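Local coordinates for salicylic acid-binding protein 2 (Nicotiana tabacum, PDB 1XKL) that hydrolyses methyl salicylate to salicylic acid and methanol, a step in the signalling that activates systemic acquired resistance in plants, at residues 55-66 / 86-97. Numbering follows the deposited sequence.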
ATOM      1  N   LEU A  55       0.741 -33.783   2.613  1.00 20.07           N
ATOM      2  CA  LEU A  55       0.987 -33.991   1.193  1.00 19.42           C
ATOM      3  C   LEU A  55      -0.321 -34.384   0.511  1.00 20.93           C
ATOM      4  O   LEU A  55      -0.551 -34.054  -0.655  1.00 21.69           O
ATOM      5  CB  LEU A  55       2.034 -35.088   0.970  1.00 18.79           C
ATOM      6  CG  LEU A  55       2.387 -35.347  -0.504  1.00 17.77           C
ATOM      7  CD1 LEU A  55       3.042 -34.102  -1.087  1.00 17.49           C
ATOM      8  CD2 LEU A  55       3.319 -36.537  -0.613  1.00 18.72           C
ATOM      9  N   TYR A  56      -1.186 -35.073   1.249  1.00 21.96           N
ATOM     10  CA  TYR A  56      -2.466 -35.496   0.697  1.00 23.17           C
ATOM     11  C   TYR A  56      -3.346 -34.312   0.275  1.00 22.15           C
ATOM     12  O   TYR A  56      -3.972 -34.359  -0.782  1.00 21.25           O
ATOM     13  CB  TYR A  56      -3.213 -36.386   1.699  1.00 25.07           C
ATOM     14  CG  TYR A  56      -4.449 -37.030   1.111  1.00 29.88           C
ATOM     15  CD1 TYR A  56      -5.658 -36.334   1.049  1.00 32.20           C
ATOM     16  CD2 TYR A  56      -4.394 -38.306   0.558  1.00 30.09           C
ATOM     17  CE1 TYR A  56      -6.781 -36.893   0.447  1.00 35.58           C
ATOM     18  CE2 TYR A  56      -5.509 -38.876  -0.047  1.00 34.93           C
ATOM     19  CZ  TYR A  56      -6.699 -38.162  -0.101  1.00 36.08           C
ATOM     20  OH  TYR A  56      -7.804 -38.711  -0.713  1.00 39.93           O
ATOM     21  N   ASP A  57      -3.393 -33.259   1.092  1.00 21.99           N
ATOM     22  CA  ASP A  57      -4.198 -32.074   0.764  1.00 21.13           C
ATOM     23  C   ASP A  57      -3.641 -31.403  -0.493  1.00 21.09           C
ATOM     24  O   ASP A  57      -4.386 -30.873  -1.311  1.00 21.51           O
ATOM     25  CB  ASP A  57      -4.160 -31.028   1.888  1.00 19.86           C
ATOM     26  CG  ASP A  57      -4.733 -31.533   3.202  1.00 22.79           C
ATOM     27  OD1 ASP A  57      -5.567 -32.463   3.191  1.00 24.62           O
ATOM     28  OD2 ASP A  57      -4.356 -30.969   4.252  1.00 21.97           O
ATOM     29  N   TYR A  58      -2.317 -31.405  -0.611  1.00 20.10           N
ATOM     30  CA  TYR A  58      -1.624 -30.799  -1.740  1.00 19.31           C
ATOM     31  C   TYR A  58      -1.842 -31.583  -3.035  1.00 18.64           C
ATOM     32  O   TYR A  58      -1.918 -30.999  -4.117  1.00 18.99           O
ATOM     33  CB  TYR A  58      -0.131 -30.706  -1.407  1.00 17.85           C
ATOM     34  CG  TYR A  58       0.765 -30.166  -2.497  1.00 19.63           C
ATOM     35  CD1 TYR A  58       0.430 -29.008  -3.207  1.00 15.93           C
ATOM     36  CD2 TYR A  58       1.980 -30.794  -2.788  1.00 19.27           C
ATOM     37  CE1 TYR A  58       1.291 -28.490  -4.180  1.00 16.88           C
ATOM     38  CE2 TYR A  58       2.842 -30.289  -3.750  1.00 16.81           C
ATOM     39  CZ  TYR A  58       2.498 -29.141  -4.443  1.00 17.80           C
ATOM     40  OH  TYR A  58       3.369 -28.644  -5.393  1.00 17.42           O
ATOM     41  N   THR A  59      -1.978 -32.899  -2.910  1.00 18.12           N
ATOM     42  CA  THR A  59      -2.159 -33.798  -4.050  1.00 18.09           C
ATOM     43  C   THR A  59      -3.617 -34.017  -4.449  1.00 19.25           C
ATOM     44  O   THR A  59      -3.905 -34.685  -5.443  1.00 19.60           O
ATOM     45  CB  THR A  59      -1.553 -35.182  -3.738  1.00 18.36           C
ATOM     46  OG1 THR A  59      -0.247 -35.010  -3.175  1.00 16.06           O
ATOM     47  CG2 THR A  59      -1.451 -36.024  -5.007  1.00 15.24           C
ATOM     48  N   LEU A  60      -4.534 -33.458  -3.670  1.00 20.08           N
ATOM     49  CA  LEU A  60      -5.955 -33.607  -3.930  1.00 20.82           C
ATOM     50  C   LEU A  60      -6.343 -33.547  -5.413  1.00 19.62           C
ATOM     51  O   LEU A  60      -7.025 -34.439  -5.917  1.00 20.55           O
ATOM     52  CB  LEU A  60      -6.726 -32.548  -3.133  1.00 23.91           C
ATOM     53  CG  LEU A  60      -8.198 -32.828  -2.849  1.00 26.11           C
ATOM     54  CD1 LEU A  60      -8.340 -34.199  -2.194  1.00 27.62           C
ATOM     55  CD2 LEU A  60      -8.756 -31.738  -1.934  1.00 27.75           C
ATOM     56  N   PRO A  61      -5.902 -32.510  -6.140  1.00 19.27           N
ATOM     57  CA  PRO A  61      -6.264 -32.425  -7.563  1.00 19.47           C
ATOM     58  C   PRO A  61      -5.898 -33.682  -8.355  1.00 20.15           C
ATOM     59  O   PRO A  61      -6.688 -34.171  -9.169  1.00 21.77           O
ATOM     60  CB  PRO A  61      -5.501 -31.192  -8.043  1.00 19.14           C
ATOM     61  CG  PRO A  61      -5.432 -30.338  -6.802  1.00 19.93           C
ATOM     62  CD  PRO A  61      -5.073 -31.361  -5.748  1.00 18.23           C
ATOM     63  N   LEU A  62      -4.703 -34.212  -8.114  1.00 18.62           N
ATOM     64  CA  LEU A  62      -4.262 -35.411  -8.812  1.00 18.16           C
ATOM     65  C   LEU A  62      -5.140 -36.597  -8.435  1.00 19.98           C
ATOM     66  O   LEU A  62      -5.524 -37.398  -9.289  1.00 17.05           O
ATOM     67  CB  LEU A  62      -2.799 -35.716  -8.476  1.00 17.95           C
ATOM     68  CG  LEU A  62      -2.209 -36.987  -9.097  1.00 16.58           C
ATOM     69  CD1 LEU A  62      -2.376 -36.938 -10.617  1.00 15.39           C
ATOM     70  CD2 LEU A  62      -0.731 -37.096  -8.726  1.00 14.09           C
HETATM   71  N   MSE A  63      -5.471 -36.712  -7.154  1.00 22.18           N
HETATM   72  CA  MSE A  63      -6.308 -37.821  -6.718  1.00 24.91           C
HETATM   73  C   MSE A  63      -7.675 -37.735  -7.397  1.00 24.61           C
HETATM   74  O   MSE A  63      -8.219 -38.747  -7.836  1.00 23.95           O
HETATM   75  CB  MSE A  63      -6.470 -37.806  -5.193  1.00 28.14           C
HETATM   76  CG  MSE A  63      -5.155 -37.827  -4.427  1.00 34.23           C
HETATM   77 SE   MSE A  63      -4.005 -39.313  -4.920  1.00 44.92          SE
HETATM   78  CE  MSE A  63      -5.116 -40.753  -4.280  1.00 38.22           C
ATOM     79  N   GLU A  64      -8.218 -36.525  -7.498  1.00 24.83           N
ATOM     80  CA  GLU A  64      -9.525 -36.325  -8.127  1.00 26.34           C
ATOM     81  C   GLU A  64      -9.507 -36.737  -9.595  1.00 26.26           C
ATOM     82  O   GLU A  64     -10.473 -37.303 -10.107  1.00 26.05           O
ATOM     83  CB  GLU A  64      -9.950 -34.862  -7.991  1.00 28.33           C
ATOM     84  CG  GLU A  64     -10.214 -34.453  -6.547  1.00 32.17           C
ATOM     85  CD  GLU A  64     -10.368 -32.952  -6.369  1.00 35.61           C
ATOM     86  OE1 GLU A  64     -10.810 -32.530  -5.279  1.00 37.87           O
ATOM     87  OE2 GLU A  64     -10.049 -32.198  -7.312  1.00 36.63           O
ATOM     88  N   LEU A  65      -8.399 -36.449 -10.268  1.00 26.53           N
ATOM     89  CA  LEU A  65      -8.242 -36.797 -11.673  1.00 26.44           C
ATOM     90  C   LEU A  65      -8.165 -38.310 -11.835  1.00 28.05           C
ATOM     91  O   LEU A  65      -8.801 -38.886 -12.720  1.00 28.46           O
ATOM     92  CB  LEU A  65      -6.975 -36.149 -12.230  1.00 27.63           C
ATOM     93  CG  LEU A  65      -6.476 -36.587 -13.607  1.00 29.44           C
ATOM     94  CD1 LEU A  65      -7.554 -36.380 -14.655  1.00 32.01           C
ATOM     95  CD2 LEU A  65      -5.230 -35.793 -13.956  1.00 30.73           C
HETATM   96  N   MSE A  66      -7.380 -38.956 -10.979  1.00 27.93           N
HETATM   97  CA  MSE A  66      -7.230 -40.405 -11.049  1.00 30.06           C
HETATM   98  C   MSE A  66      -8.551 -41.111 -10.799  1.00 30.56           C
HETATM   99  O   MSE A  66      -8.819 -42.161 -11.386  1.00 29.16           O
HETATM  100  CB  MSE A  66      -6.188 -40.878 -10.034  1.00 30.82           C
HETATM  101  CG  MSE A  66      -4.783 -40.356 -10.293  1.00 31.98           C
HETATM  102 SE   MSE A  66      -4.061 -40.945 -12.006  1.00 39.37          SE
HETATM  103  CE  MSE A  66      -3.813 -42.817 -11.570  1.00 33.60           C
ATOM    104  N   ASN A  86       4.067 -36.479  -5.127  1.00 11.67           N
ATOM    105  CA  ASN A  86       2.634 -36.487  -5.433  1.00 10.60           C
ATOM    106  C   ASN A  86       2.303 -37.756  -6.200  1.00 10.78           C
ATOM    107  O   ASN A  86       1.258 -38.373  -5.999  1.00 12.12           O
ATOM    108  CB  ASN A  86       2.248 -35.273  -6.295  1.00 11.24           C
ATOM    109  CG  ASN A  86       2.538 -33.960  -5.614  1.00  7.62           C
ATOM    110  OD1 ASN A  86       3.471 -33.245  -5.980  1.00  9.95           O
ATOM    111  ND2 ASN A  86       1.753 -33.643  -4.602  1.00  9.35           N
ATOM    112  N   LEU A  87       3.203 -38.134  -7.098  1.00 11.41           N
ATOM    113  CA  LEU A  87       3.020 -39.340  -7.890  1.00 13.03           C
ATOM    114  C   LEU A  87       2.846 -40.561  -6.996  1.00 12.90           C
ATOM    115  O   LEU A  87       2.054 -41.451  -7.295  1.00 13.14           O
ATOM    116  CB  LEU A  87       4.230 -39.562  -8.789  1.00 14.52           C
ATOM    117  CG  LEU A  87       4.017 -39.367 -10.286  1.00 15.76           C
ATOM    118  CD1 LEU A  87       3.583 -37.942 -10.574  1.00 14.16           C
ATOM    119  CD2 LEU A  87       5.307 -39.709 -11.003  1.00 13.84           C
ATOM    120  N   GLY A  88       3.595 -40.593  -5.899  1.00 13.41           N
ATOM    121  CA  GLY A  88       3.530 -41.721  -4.986  1.00 14.74           C
ATOM    122  C   GLY A  88       2.154 -42.015  -4.434  1.00 14.33           C
ATOM    123  O   GLY A  88       1.779 -43.177  -4.284  1.00 14.94           O
ATOM    124  N   LEU A  89       1.399 -40.968  -4.116  1.00 17.72           N
ATOM    125  CA  LEU A  89       0.059 -41.167  -3.581  1.00 18.18           C
ATOM    126  C   LEU A  89      -0.851 -41.746  -4.653  1.00 19.22           C
ATOM    127  O   LEU A  89      -1.714 -42.572  -4.361  1.00 20.71           O
ATOM    128  CB  LEU A  89      -0.529 -39.855  -3.057  1.00 18.46           C
ATOM    129  CG  LEU A  89      -0.116 -39.371  -1.663  1.00 22.80           C
ATOM    130  CD1 LEU A  89       1.352 -38.971  -1.663  1.00 22.69           C
ATOM    131  CD2 LEU A  89      -0.986 -38.189  -1.267  1.00 20.50           C
ATOM    132  N   ALA A  90      -0.661 -41.319  -5.898  1.00 20.19           N
ATOM    133  CA  ALA A  90      -1.491 -41.820  -6.989  1.00 20.17           C
ATOM    134  C   ALA A  90      -1.183 -43.289  -7.256  1.00 20.51           C
ATOM    135  O   ALA A  90      -2.091 -44.090  -7.488  1.00 19.10           O
ATOM    136  CB  ALA A  90      -1.263 -40.990  -8.252  1.00 19.96           C
HETATM  137  N   MSE A  91       0.102 -43.631  -7.228  1.00 21.05           N
HETATM  138  CA  MSE A  91       0.556 -45.004  -7.445  1.00 21.54           C
HETATM  139  C   MSE A  91       0.076 -45.890  -6.301  1.00 22.44           C
HETATM  140  O   MSE A  91      -0.211 -47.069  -6.495  1.00 22.38           O
HETATM  141  CB  MSE A  91       2.089 -45.042  -7.508  1.00 22.87           C
HETATM  142  CG  MSE A  91       2.674 -44.231  -8.654  1.00 22.97           C
HETATM  143 SE   MSE A  91       4.465 -43.541  -8.364  1.00 34.88          SE
HETATM  144  CE  MSE A  91       5.490 -45.195  -8.499  1.00 27.00           C
ATOM    145  N   GLU A  92      -0.007 -45.321  -5.102  1.00 21.93           N
ATOM    146  CA  GLU A  92      -0.450 -46.099  -3.948  1.00 23.16           C
ATOM    147  C   GLU A  92      -1.942 -46.399  -4.023  1.00 24.27           C
ATOM    148  O   GLU A  92      -2.372 -47.511  -3.719  1.00 25.16           O
ATOM    149  CB  GLU A  92      -0.139 -45.354  -2.647  1.00 23.32           C
ATOM    150  CG  GLU A  92      -0.497 -46.114  -1.366  1.00 23.22           C
ATOM    151  CD  GLU A  92       0.286 -47.411  -1.202  1.00 22.83           C
ATOM    152  OE1 GLU A  92       1.428 -47.482  -1.694  1.00 22.65           O
ATOM    153  OE2 GLU A  92      -0.235 -48.352  -0.567  1.00 23.55           O
ATOM    154  N   LYS A  93      -2.723 -45.412  -4.451  1.00 23.69           N
ATOM    155  CA  LYS A  93      -4.174 -45.554  -4.536  1.00 24.55           C
ATOM    156  C   LYS A  93      -4.726 -46.164  -5.822  1.00 23.33           C
ATOM    157  O   LYS A  93      -5.742 -46.854  -5.794  1.00 21.80           O
ATOM    158  CB  LYS A  93      -4.834 -44.189  -4.321  1.00 27.60           C
ATOM    159  CG  LYS A  93      -4.882 -43.728  -2.884  1.00 32.01           C
ATOM    160  CD  LYS A  93      -5.969 -44.471  -2.121  1.00 36.75           C
ATOM    161  CE  LYS A  93      -6.033 -44.014  -0.672  1.00 36.74           C
ATOM    162  NZ  LYS A  93      -6.413 -42.577  -0.549  1.00 38.66           N
ATOM    163  N   TYR A  94      -4.071 -45.904  -6.947  1.00 24.11           N
ATOM    164  CA  TYR A  94      -4.532 -46.411  -8.236  1.00 23.86           C
ATOM    165  C   TYR A  94      -3.366 -47.037  -9.004  1.00 23.91           C
ATOM    166  O   TYR A  94      -3.059 -46.631 -10.128  1.00 22.55           O
ATOM    167  CB  TYR A  94      -5.121 -45.258  -9.054  1.00 24.89           C
ATOM    168  CG  TYR A  94      -6.155 -44.447  -8.312  1.00 27.09           C
ATOM    169  CD1 TYR A  94      -7.484 -44.862  -8.260  1.00 27.73           C
ATOM    170  CD2 TYR A  94      -5.799 -43.281  -7.631  1.00 27.11           C
ATOM    171  CE1 TYR A  94      -8.436 -44.148  -7.549  1.00 28.60           C
ATOM    172  CE2 TYR A  94      -6.746 -42.553  -6.912  1.00 29.68           C
ATOM    173  CZ  TYR A  94      -8.067 -42.999  -6.876  1.00 30.35           C
ATOM    174  OH  TYR A  94      -9.017 -42.324  -6.142  1.00 32.41           O
ATOM    175  N   PRO A  95      -2.714 -48.052  -8.415  1.00 23.49           N
ATOM    176  CA  PRO A  95      -1.582 -48.693  -9.089  1.00 23.19           C
ATOM    177  C   PRO A  95      -1.901 -49.334 -10.434  1.00 22.83           C
ATOM    178  O   PRO A  95      -1.086 -49.289 -11.356  1.00 23.72           O
ATOM    179  CB  PRO A  95      -1.105 -49.719  -8.062  1.00 23.92           C
ATOM    180  CG  PRO A  95      -2.370 -50.079  -7.343  1.00 23.86           C
ATOM    181  CD  PRO A  95      -3.023 -48.730  -7.144  1.00 23.00           C
ATOM    182  N   GLN A  96      -3.090 -49.912 -10.552  1.00 23.14           N
ATOM    183  CA  GLN A  96      -3.470 -50.594 -11.780  1.00 25.68           C
ATOM    184  C   GLN A  96      -3.915 -49.692 -12.930  1.00 25.87           C
ATOM    185  O   GLN A  96      -4.237 -50.176 -14.016  1.00 25.54           O
ATOM    186  CB  GLN A  96      -4.558 -51.633 -11.486  1.00 26.24           C
ATOM    187  CG  GLN A  96      -5.954 -51.074 -11.237  1.00 29.90           C
ATOM    188  CD  GLN A  96      -6.112 -50.373  -9.891  1.00 32.15           C
ATOM    189  OE1 GLN A  96      -5.368 -49.454  -9.559  1.00 31.06           O
ATOM    190  NE2 GLN A  96      -7.101 -50.808  -9.113  1.00 34.65           N
ATOM    191  N   LYS A  97      -3.931 -48.385 -12.703  1.00 25.21           N
ATOM    192  CA  LYS A  97      -4.332 -47.463 -13.755  1.00 23.27           C
ATOM    193  C   LYS A  97      -3.140 -46.675 -14.275  1.00 23.84           C
ATOM    194  O   LYS A  97      -3.292 -45.636 -14.916  1.00 24.81           O
ATOM    195  CB  LYS A  97      -5.435 -46.533 -13.240  1.00 24.42           C
ATOM    196  CG  LYS A  97      -6.722 -47.304 -12.942  1.00 26.31           C
ATOM    197  CD  LYS A  97      -7.955 -46.428 -12.826  1.00 28.09           C
ATOM    198  CE  LYS A  97      -7.971 -45.634 -11.529  1.00 28.93           C
ATOM    199  NZ  LYS A  97      -9.274 -44.920 -11.343  1.00 28.12           N
TER
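Leu89 and Asn86 enter helix 55-66 as knobs into holes, the first among Leu55, Tyr56, Thr59 and Met63, the second among Leu55, Tyr58, Thr59 and Leu62. The short helix axes approach to 9.5 Å and cross at -53°; the segments bury 745 Å² between them, both sides summed. The two methyls of Leu89 divide the work: CD1 presses on Leu55 CD2 at 3.3 Å, tighter than usual for carbons, while CD2 lies against Tyr56 CA at 3.6 Å. Further along, Ala90 CB meets Leu62 CD2 and Met66 CG. Selenomethionine Met63, bent at chi2 and chi3, lays SE across Leu89 CB and brings CE to 3.6 Å from Tyr94 CE2.

Tyr94, just past the end of helix 86-93, receives Met66 CB over one ring face, 3.9 Å from the centroid and 30° off the normal, a CH-pi contact. Lys93 NZ stands at the edge of the Tyr56 ring, 3.8 Å from CE2.

Among polar contacts, Lys97 NZ donates to Met66 O at 2.8 Å, tilted from the carbonyl plane. Within helix 55-66, chi1 of -47° sets Thr59 OG1 beside its own backbone N, where it donates to Leu55 O at 2.7 Å, an oxygen that also accepts from Thr59 N.

This packing joins two helices of the alpha/beta-hydrolase fold, one following the nucleophile elbow of Ser81; Leu62 and Asn86 also touch strand 6-10. Side-chain shape, in the two knobs and the Met66-Tyr94 contact, sets how the helices fit, and the Lys97 bond ties down the Met66 carbonyl where both segments end.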